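Local coordinates for protein serine protease (Arthrobacter nicotinovorans, PDB 3WY8) that probably cleaves peptide bonds as a secreted, trypsin-like serine protease with keratin-degrading activity, this chain being the protease domain of a longer precursor, at residues A[208-211]-A[212-216]; A[103-106]-A[107-110]; A[87-90]-A[91-94]. One frame throughout, in Å; residues are numbered along the deposited sequence.

In the fold
All three contacts are local, each within an unbroken piece of chain, so from the N terminus they follow in series and none crosses or encloses another. Contact 3 (87-94) shapes the loop between helix 81-84 and barrel strand 94-98 and carries D92. Contact 2 (103-110) comes after that strand and starts the short helix 106-110, whose apolar side packs on strands 21-29, 55-60 and 72-78 of the six-stranded barrel. Contact 1 lies on the C-terminal helix 207-218, which returns to the same barrel at F95 and Y78. Contacts 1 and 3 touch, through V208 with Y91 and I209 with T93, while contact 2 stands apart from both.

Contact 1: residues A[208-211]-A[212-216]; sequences VIQS and TYNTA
The side chain of N214 folds back over the peptide carbonyl of Q210, one helical turn earlier, and overlaps the foot of the Q210 side chain. Its carboxamide carbon CG comes within 3.2 Å of Q210 O, and N214 ND2 sits 3.9 Å from Q210 CG. With CG anti to the carbonyl carbon (chi1 -74°), the N214 amide is set beside its own backbone N and thus near the preceding turn. The two amide planes are inclined by 37° and do not stack. A water links the two amides, accepting from Q210 NE2 (3.1 Å) and donating to N214 OD1 (3.1 Å); Q210 OE1 is taken up by N118. A second water accepts from N214 ND2 (3.0 Å) and bonds weakly to S211 OG, which also has a hydrogen bond to T207 O. Both polar ends of the N214 amide are thereby linked through water to the turn before it.

Beneath these side chains run four consecutive backbone bonds, each from a residue to the one four places back; that from N214 N to Q210 O is 2.9 Å long. Q210 O also meets CB of Y213 at 3.4 Å and lies near the plane of its ring, at the edge. The ring extends off the turn to meet F95 edge-to-face and also meets F117, and its OH bonds to T31 O. On the stretch 212-216, T215 CG2 rests 3.6 Å from S211 O. I209, T212 and A216, at intervals of three and four, place their side chains against F95. The hydrated amide side and the largely apolar side facing the barrel make this an amphipathic alpha helix, the C-terminal helix characteristic of the trypsin-like fold.

Contact 2: residues A[103-106]-A[107-110]; sequences GQKL and ADVV
L106 O is gripped by two backbone donors, V110 N at 2.9 Å and V109 N at 3.0 Å. The bond from V110 is nearly straight (160° at the hydrogen), whereas V109 N approaches from above the carbonyl plane and makes a more bent bond. This shared carbonyl belongs to the first turn of the short helix 106-110, for which K105 occupies the N-cap position. K105 O receives two weak bonds, from D108 N and V109 N.

The side chains of the turn sort by character. With CG anti to the backbone N (chi1 178°), the L106 side chain lies beside its own carbonyl carbon, on the side of the following turn, where CD1 packs 3.7 Å from V110 CG2, forming an apolar pair on the side that meets the six-stranded barrel. L106 reaches F58, P60, W72 and S29 there, and V110 also touches P60 and S29. Farther out, Q104 crosses V109 at about a right angle, the face of its amide lying on the methyl V109 CG2, 3.8 Å from Q104 CD; V109 itself also touches W72.

K105 and D108 run side by side in the same direction without forming a salt bridge: K105 NZ remains 4.4 Å from D108 OD2, and it is the aliphatic K105 CE that comes nearer, at 3.8 Å. D108 instead makes its salt bridge through OD1 to K35, whose backbone also bonds to that of A107. The other carboxylate oxygen, D108 OD2, accepts from a water at 2.6 Å, and the same water takes the backbone N-H of K105 at 2.9 Å.

Contact 3: residues A[87-90]-A[91-94]; sequences GNMQ and YDTA
The backbone winds through one short turn at 88-91, where Y91 N donates to N88 O at 3.0 Å and D92 N follows with a weak bond to M89 O, before opening into strand 94-98. N88 braces the start of the turn: its OD1 accepts from Q90 N at 3.0 Å, an Asx turn in which the donor stands above the plane of the side-chain amide. With CG anti to the backbone N (chi1 -171°), the other end of that amide is brought to the edge of the Y91 ring, where N88 ND2 lies 3.7 Å from CE2 of Y91. The N88 amide and the ring are steeply inclined to each other, at 80°.

Q90 covers a face of the same ring. Its side chain is extended and runs alongside Y91 in the same direction, with Q90 CG 3.7 Å from the ring centroid in a CH-pi contact and the Q90 amide stacked almost flat, 6° from the ring plane. The amide nitrogen Q90 NE2 ends 3.5 Å from Y91 OH. Beyond the tyrosine the chain makes an inverse gamma turn centred on D92; this residue is probably the aspartate of the Ser-His-Asp catalytic triad of the trypsin-like fold, with H43 and S171.

D92 OD2 is hydrogen-bonded to both H43 ND1 and S190 OG, and since OD1 is also bonded elsewhere in the protein, the two oxygens together should limit rotation of the group. M89 lies beside D92, bent twice along its chain, and its methyl CE comes to 3.7 Å from D92 OD2; M89 also touches W83, S190 and Y191, and W83 packs on D92 as well. Next along the chain, T93 OG1 makes a weak bond to D92 O and is also hydrogen-bonded to W205 NE1.

Contact 1: residues A[208-211]-A[212-216]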
loop_
_atom_site.group_PDB
_atom_site.type_symbol
_atom_site.label_atom_id
_atom_site.label_comp_id
_atom_site.label_asym_id
_atom_site.label_seq_id
_atom_site.Cartn_x
_atom_site.Cartn_y
_atom_site.Cartn_z
ATOM N N VAL A 208 13.433 6.489 -7.543
ATOM C CA VAL A 208 13.686 6.527 -6.095
ATOM C C VAL A 208 12.948 5.379 -5.397
ATOM O O VAL A 208 13.543 4.612 -4.632
ATOM C CB VAL A 208 13.309 7.899 -5.484
ATOM C CG1 VAL A 208 13.425 7.875 -3.962
ATOM C CG2 VAL A 208 14.195 9.014 -6.071
ATOM N N ILE A 209 11.655 5.251 -5.690
ATOM C CA ILE A 209 10.846 4.178 -5.118
ATOM C C ILE A 209 11.326 2.803 -5.623
ATOM O O ILE A 209 11.361 1.832 -4.859
ATOM C CB ILE A 209 9.332 4.442 -5.350
ATOM C CG1 ILE A 209 8.905 5.666 -4.524
ATOM C CG2 ILE A 209 8.496 3.214 -5.001
ATOM C CD1 ILE A 209 7.500 6.223 -4.836
ATOM N N GLN A 210 11.727 2.739 -6.893
ATOM C CA GLN A 210 12.300 1.518 -7.462
ATOM C C GLN A 210 13.536 1.060 -6.687
ATOM O O GLN A 210 13.685 -0.125 -6.393
ATOM C CB GLN A 210 12.660 1.722 -8.933
ATOM C CG GLN A 210 13.205 0.474 -9.608
ATOM C CD GLN A 210 13.517 0.695 -11.068
ATOM O OE1 GLN A 210 13.902 1.789 -11.473
ATOM N NE2 GLN A 210 13.348 -0.350 -11.871
ATOM N N SER A 211 14.418 2.003 -6.363
ATOM C CA SER A 211 15.626 1.691 -5.595
ATOM C C SER A 211 15.303 1.132 -4.206
ATOM O O SER A 211 15.983 0.217 -3.721
ATOM C CB SER A 211 16.533 2.919 -5.491
ATOM O OG SER A 211 17.147 3.188 -6.741
ATOM N N THR A 212 14.260 1.673 -3.577
ATOM C CA THR A 212 13.801 1.174 -2.280
ATOM C C THR A 212 13.255 -0.241 -2.420
ATOM O O THR A 212 13.552 -1.108 -1.600
ATOM C CB THR A 212 12.742 2.107 -1.643
ATOM O OG1 THR A 212 13.273 3.435 -1.552
ATOM C CG2 THR A 212 12.379 1.635 -0.243
ATOM N N TYR A 213 12.467 -0.472 -3.469
ATOM C CA TYR A 213 11.959 -1.808 -3.760
ATOM C C TYR A 213 13.110 -2.807 -3.939
ATOM O O TYR A 213 13.079 -3.908 -3.379
ATOM C CB TYR A 213 11.047 -1.795 -4.995
ATOM C CG TYR A 213 10.836 -3.170 -5.580
ATOM C CD1 TYR A 213 9.954 -4.072 -4.988
ATOM C CD2 TYR A 213 11.545 -3.579 -6.710
ATOM C CE1 TYR A 213 9.773 -5.346 -5.513
ATOM C CE2 TYR A 213 11.374 -4.851 -7.242
ATOM C CZ TYR A 213 10.487 -5.729 -6.639
ATOM O OH TYR A 213 10.317 -6.989 -7.168
ATOM N N ASN A 214 14.122 -2.406 -4.710
ATOM C CA ASN A 214 15.263 -3.269 -5.027
ATOM C C ASN A 214 15.994 -3.765 -3.784
ATOM O O ASN A 214 16.293 -4.959 -3.673
ATOM C CB ASN A 214 16.245 -2.554 -5.962
ATOM C CG ASN A 214 15.728 -2.440 -7.392
ATOM O OD1 ASN A 214 14.864 -3.205 -7.827
ATOM N ND2 ASN A 214 16.272 -1.482 -8.133
ATOM N N THR A 215 16.260 -2.859 -2.845
ATOM C CA THR A 215 16.914 -3.245 -1.587
ATOM C C THR A 215 16.006 -4.118 -0.705
ATOM O O THR A 215 16.451 -5.129 -0.158
ATOM C CB THR A 215 17.525 -2.026 -0.819
ATOM O OG1 THR A 215 18.282 -2.494 0.305
ATOM C CG2 THR A 215 16.458 -1.042 -0.337
ATOM N N ALA A 216 14.732 -3.747 -0.601
ATOM C CA ALA A 216 13.776 -4.519 0.191
ATOM C C ALA A 216 13.623 -5.940 -0.345
ATOM O O ALA A 216 13.655 -6.901 0.419
ATOM C CB ALA A 216 12.425 -3.817 0.231
HETATM O O HOH W 1 13.141 -3.087 -10.393
HETATM O O HOH W 2 18.585 0.227 -7.184
#

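Contact 2: residues A[103-106]-A[107-110]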
loop_
_atom_site.group_PDB
_atom_site.type_symbol
_atom_site.label_atom_id
_atom_site.label_comp_id
_atom_site.label_asym_id
_atom_site.label_seq_id
_atom_site.Cartn_x
_atom_site.Cartn_y
_atom_site.Cartn_z
ATOM N N GLY A 103 7.236 -21.643 9.148
ATOM C CA GLY A 103 8.279 -22.102 8.235
ATOM C C GLY A 103 8.054 -21.755 6.775
ATOM O O GLY A 103 8.809 -22.206 5.912
ATOM N N GLN A 104 7.030 -20.946 6.495
ATOM C CA GLN A 104 6.643 -20.619 5.124
ATOM C C GLN A 104 6.877 -19.150 4.789
ATOM O O GLN A 104 6.703 -18.283 5.641
ATOM C CB GLN A 104 5.168 -20.945 4.896
ATOM C CG GLN A 104 4.821 -22.427 4.869
ATOM C CD GLN A 104 3.362 -22.662 4.530
ATOM O OE1 GLN A 104 2.472 -22.430 5.352
ATOM N NE2 GLN A 104 3.107 -23.125 3.312
ATOM N N LYS A 105 7.259 -18.883 3.540
ATOM C CA LYS A 105 7.406 -17.514 3.034
ATOM C C LYS A 105 6.068 -16.994 2.497
ATOM O O LYS A 105 5.305 -17.742 1.886
ATOM C CB LYS A 105 8.489 -17.454 1.947
ATOM C CG LYS A 105 9.922 -17.580 2.495
ATOM C CD LYS A 105 10.933 -17.949 1.414
ATOM C CE LYS A 105 11.081 -19.462 1.273
ATOM N NZ LYS A 105 12.175 -19.846 0.329
ATOM N N LEU A 106 5.793 -15.712 2.728
ATOM C CA LEU A 106 4.489 -15.121 2.403
ATOM C C LEU A 106 3.998 -15.413 0.981
ATOM O O LEU A 106 2.855 -15.843 0.791
ATOM C CB LEU A 106 4.496 -13.611 2.676
ATOM C CG LEU A 106 3.225 -12.819 2.344
ATOM C CD1 LEU A 106 2.051 -13.224 3.230
ATOM C CD2 LEU A 106 3.490 -11.344 2.477
ATOM N N ALA A 107 4.861 -15.177 -0.005
ATOM C CA ALA A 107 4.489 -15.336 -1.411
ATOM C C ALA A 107 4.207 -16.789 -1.791
ATOM O O ALA A 107 3.460 -17.052 -2.734
ATOM C CB ALA A 107 5.559 -14.735 -2.319
ATOM N N ASP A 108 4.796 -17.726 -1.049
ATOM C CA ASP A 108 4.521 -19.145 -1.257
ATOM C C ASP A 108 3.120 -19.523 -0.784
ATOM O O ASP A 108 2.531 -20.486 -1.285
ATOM C CB ASP A 108 5.573 -20.017 -0.567
ATOM C CG ASP A 108 6.881 -20.095 -1.349
ATOM O OD1 ASP A 108 6.859 -19.976 -2.595
ATOM O OD2 ASP A 108 7.937 -20.289 -0.711
ATOM N N VAL A 109 2.591 -18.752 0.166
ATOM C CA VAL A 109 1.258 -18.989 0.721
ATOM C C VAL A 109 0.174 -18.221 -0.041
ATOM O O VAL A 109 -0.874 -18.786 -0.365
ATOM C CB VAL A 109 1.201 -18.658 2.238
ATOM C CG1 VAL A 109 -0.182 -18.981 2.832
ATOM C CG2 VAL A 109 2.287 -19.412 2.988
ATOM N N VAL A 110 0.426 -16.945 -0.337
ATOM C CA VAL A 110 -0.620 -16.081 -0.913
ATOM C C VAL A 110 -0.340 -15.549 -2.324
ATOM O O VAL A 110 -1.156 -14.817 -2.888
ATOM C CB VAL A 110 -0.978 -14.895 0.031
ATOM C CG1 VAL A 110 -1.379 -15.402 1.404
ATOM C CG2 VAL A 110 0.182 -13.904 0.138
HETATM O O HOH W 3 7.791 -21.160 1.786
#

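Contact 3: residues A[87-90]-A[91-94]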
loop_
_atom_site.group_PDB
_atom_site.type_symbol
_atom_site.label_atom_id
_atom_site.label_comp_id
_atom_site.label_asym_id
_atom_site.label_seq_id
_atom_site.Cartn_x
_atom_site.Cartn_y
_atom_site.Cartn_z
ATOM N N GLY A 87 9.920 13.300 5.140
ATOM C CA GLY A 87 8.464 13.171 5.005
ATOM C C GLY A 87 7.913 13.712 3.695
ATOM O O GLY A 87 6.795 14.238 3.647
ATOM N N ASN A 88 8.696 13.577 2.629
ATOM C CA ASN A 88 8.317 14.104 1.320
ATOM C C ASN A 88 7.226 13.246 0.677
ATOM O O ASN A 88 7.473 12.088 0.327
ATOM C CB ASN A 88 9.548 14.186 0.408
ATOM C CG ASN A 88 9.277 14.931 -0.885
ATOM O OD1 ASN A 88 8.132 15.061 -1.322
ATOM N ND2 ASN A 88 10.345 15.416 -1.518
ATOM N N MET A 89 6.031 13.824 0.518
ATOM C CA MET A 89 4.873 13.099 -0.033
ATOM C C MET A 89 5.089 12.560 -1.448
ATOM O O MET A 89 4.407 11.620 -1.860
ATOM C CB MET A 89 3.593 13.953 0.018
ATOM C CG MET A 89 3.059 14.227 1.425
ATOM S SD MET A 89 2.631 12.751 2.374
ATOM C CE MET A 89 1.179 12.175 1.497
ATOM N N GLN A 90 6.035 13.141 -2.189
ATOM C CA GLN A 90 6.357 12.639 -3.527
ATOM C C GLN A 90 6.799 11.180 -3.486
ATOM O O GLN A 90 6.593 10.430 -4.448
ATOM C CB GLN A 90 7.450 13.483 -4.195
ATOM C CG GLN A 90 7.953 12.877 -5.501
ATOM C CD GLN A 90 8.667 13.860 -6.403
ATOM O OE1 GLN A 90 8.818 15.039 -6.075
ATOM N NE2 GLN A 90 9.111 13.374 -7.559
ATOM N N TYR A 91 7.402 10.790 -2.366
ATOM C CA TYR A 91 7.998 9.471 -2.230
ATOM C C TYR A 91 7.330 8.646 -1.127
ATOM O O TYR A 91 7.992 7.880 -0.424
ATOM C CB TYR A 91 9.511 9.609 -1.991
ATOM C CG TYR A 91 10.218 10.465 -3.025
ATOM C CD1 TYR A 91 10.535 9.953 -4.281
ATOM C CD2 TYR A 91 10.560 11.790 -2.746
ATOM C CE1 TYR A 91 11.184 10.738 -5.238
ATOM C CE2 TYR A 91 11.218 12.580 -3.694
ATOM C CZ TYR A 91 11.523 12.047 -4.934
ATOM O OH TYR A 91 12.171 12.821 -5.874
ATOM N N ASP A 92 6.009 8.790 -1.000
ATOM C CA ASP A 92 5.243 8.073 0.023
ATOM C C ASP A 92 4.930 6.639 -0.414
ATOM O O ASP A 92 3.785 6.290 -0.699
ATOM C CB ASP A 92 3.959 8.843 0.380
ATOM C CG ASP A 92 3.246 8.275 1.602
ATOM O OD1 ASP A 92 3.873 7.513 2.369
ATOM O OD2 ASP A 92 2.050 8.605 1.795
ATOM N N THR A 93 5.973 5.819 -0.481
ATOM C CA THR A 93 5.835 4.388 -0.700
ATOM C C THR A 93 6.956 3.715 0.065
ATOM O O THR A 93 8.051 4.265 0.186
ATOM C CB THR A 93 5.908 4.009 -2.199
ATOM O OG1 THR A 93 4.786 4.571 -2.888
ATOM C CG2 THR A 93 5.882 2.494 -2.397
ATOM N N ALA A 94 6.667 2.533 0.593
ATOM C CA ALA A 94 7.657 1.762 1.319
ATOM C C ALA A 94 7.360 0.275 1.201
ATOM O O ALA A 94 6.291 -0.124 0.738
ATOM C CB ALA A 94 7.697 2.196 2.778
#